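Local coordinates for protein YbgK (Escherichia coli, PDB 5DUD) that serves as subunit C of the ATP-dependent 5-oxoprolinase, which cleaves 5-oxoproline to L-glutamate while hydrolysing ATP to ADP and phosphate, at residues A[214-219]-A[256-261]. Residues are numbered along the deposited sequence; the frame is centred on the assembly and turned at random.
Sequences QILKRT and PRIACI
Arg218 and Leu216 reach across to Pro256 and Ile258, packing the loop after strand 208-212 against Pro256 and the start of strand 257-261 in the cyclophilin-like carboxyltransferase domain. Both contacts are made by side chains alone; the CA atoms of Arg218 and Pro256 stay 8.9 Å apart. From CB, Arg218 sets out with CG anti to its own backbone N (chi1 -153°) and runs extended to the proline ring, where Arg218 CD lies 3.6 Å from Pro256 CG. Past CD the chain bends at chi3 (138°), which turns one guanidinium face toward Pro256 CB. That carbon sits over the face, nearer the margin of the group than its centre, and Arg218 NE lies 3.8 Å from Pro256 CB. Arg218 NH1 passes 4.0 Å from Pro256 CG. The polar end is held by other residues, with NE in a salt bridge to Glu184 OE1 and NH2 donating to the carbonyl O of Arg222; these two bonds probably limit its rotation, while the proline adds apolar packing. Two residues back, Leu216 crosses Ile258 at about a right angle, and Phe193 of helix 187-195 packs on Ile258. Here a single methyl pair touches, Leu216 CD1 and Ile258 CD1, 4.2 Å apart.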
loop_
_atom_site.group_PDB
_atom_site.type_symbol
_atom_site.label_atom_id
_atom_site.label_comp_id
_atom_site.label_asym_id
_atom_site.label_seq_id
_atom_site.Cartn_x
_atom_site.Cartn_y
_atom_site.Cartn_z
ATOM N N GLN A 214 24.668 -2.856 -5.749
ATOM C CA GLN A 214 25.741 -3.222 -4.814
ATOM C C GLN A 214 25.184 -3.751 -3.477
ATOM O O GLN A 214 24.098 -3.348 -3.059
ATOM C CB GLN A 214 26.652 -2.013 -4.555
ATOM N N ILE A 215 25.941 -4.639 -2.810
ATOM C CA ILE A 215 25.519 -5.248 -1.535
ATOM C C ILE A 215 25.731 -4.260 -0.374
ATOM O O ILE A 215 26.860 -4.055 0.080
ATOM C CB ILE A 215 26.254 -6.593 -1.290
ATOM N N LEU A 216 24.631 -3.651 0.095
ATOM C CA LEU A 216 24.680 -2.670 1.172
ATOM C C LEU A 216 24.858 -3.393 2.499
ATOM O O LEU A 216 23.964 -4.130 2.912
ATOM C CB LEU A 216 23.404 -1.809 1.187
ATOM C CG LEU A 216 23.047 -1.078 -0.112
ATOM C CD1 LEU A 216 21.731 -0.349 0.036
ATOM C CD2 LEU A 216 24.145 -0.119 -0.533
ATOM N N LYS A 217 26.014 -3.215 3.151
ATOM C CA LYS A 217 26.286 -3.869 4.434
ATOM C C LYS A 217 25.748 -3.053 5.600
ATOM O O LYS A 217 26.062 -1.871 5.705
ATOM C CB LYS A 217 27.792 -4.101 4.644
ATOM C CG LYS A 217 28.301 -5.402 4.061
ATOM C CD LYS A 217 29.802 -5.591 4.363
ATOM C CE LYS A 217 30.726 -4.995 3.320
ATOM N NZ LYS A 217 31.630 -3.953 3.879
ATOM N N ARG A 218 24.973 -3.694 6.496
ATOM C CA ARG A 218 24.467 -3.088 7.724
ATOM C C ARG A 218 25.403 -3.506 8.848
ATOM O O ARG A 218 25.804 -4.668 8.907
ATOM C CB ARG A 218 23.030 -3.559 8.000
ATOM C CG ARG A 218 22.158 -2.593 8.813
ATOM C CD ARG A 218 20.785 -3.205 8.984
ATOM N NE ARG A 218 20.245 -3.018 10.332
ATOM C CZ ARG A 218 19.600 -3.936 11.059
ATOM N NH1 ARG A 218 19.393 -5.160 10.567
ATOM N NH2 ARG A 218 19.158 -3.643 12.272
ATOM N N THR A 219 25.736 -2.584 9.757
ATOM C CA THR A 219 26.634 -2.881 10.875
ATOM C C THR A 219 25.927 -3.676 11.992
ATOM O O THR A 219 26.524 -4.600 12.539
ATOM C CB THR A 219 27.234 -1.590 11.429
ATOM O OG1 THR A 219 26.185 -0.715 11.840
ATOM C CG2 THR A 219 28.138 -0.896 10.416
ATOM N N PRO A 256 15.098 -2.992 7.861
ATOM C CA PRO A 256 15.732 -1.683 8.095
ATOM C C PRO A 256 15.562 -0.740 6.894
ATOM O O PRO A 256 15.881 -1.119 5.769
ATOM C CB PRO A 256 17.202 -2.038 8.346
ATOM C CG PRO A 256 17.404 -3.324 7.657
ATOM C CD PRO A 256 16.103 -4.058 7.696
ATOM N N ARG A 257 15.019 0.466 7.148
ATOM C CA ARG A 257 14.717 1.490 6.150
ATOM C C ARG A 257 15.899 2.461 5.984
ATOM O O ARG A 257 16.173 3.254 6.886
ATOM C CB ARG A 257 13.446 2.263 6.563
ATOM C CG ARG A 257 12.228 1.387 6.862
ATOM C CD ARG A 257 11.218 2.095 7.751
ATOM N NE ARG A 257 11.640 2.115 9.154
ATOM C CZ ARG A 257 10.910 2.582 10.167
ATOM N NH1 ARG A 257 9.692 3.071 9.953
ATOM N NH2 ARG A 257 11.391 2.554 11.405
ATOM N N ILE A 258 16.606 2.373 4.853
ATOM C CA ILE A 258 17.762 3.234 4.587
ATOM C C ILE A 258 17.340 4.639 4.129
ATOM O O ILE A 258 17.940 5.603 4.589
ATOM C CB ILE A 258 18.745 2.600 3.567
ATOM C CG1 ILE A 258 20.089 3.367 3.569
ATOM C CG2 ILE A 258 18.165 2.536 2.135
ATOM C CD1 ILE A 258 21.154 2.742 2.768
ATOM N N ALA A 259 16.338 4.758 3.231
ATOM C CA ALA A 259 15.902 6.058 2.713
ATOM C C ALA A 259 14.410 6.078 2.399
ATOM O O ALA A 259 13.764 5.031 2.395
ATOM C CB ALA A 259 16.700 6.407 1.466
ATOM N N CYS A 260 13.862 7.276 2.168
ATOM C CA CYS A 260 12.453 7.464 1.825
ATOM C C CYS A 260 12.351 8.461 0.683
ATOM O O CYS A 260 12.852 9.577 0.806
ATOM C CB CYS A 260 11.641 7.919 3.036
ATOM S SG CYS A 260 9.856 8.014 2.735
ATOM N N ILE A 261 11.746 8.043 -0.437
ATOM C CA ILE A 261 11.564 8.882 -1.622
ATOM C C ILE A 261 10.436 9.887 -1.352
ATOM O O ILE A 261 9.407 9.529 -0.769
ATOM C CB ILE A 261 11.289 8.007 -2.873
ATOM C CG1 ILE A 261 12.503 7.091 -3.163
ATOM C CG2 ILE A 261 10.966 8.857 -4.108
ATOM C CD1 ILE A 261 12.148 5.827 -3.723
#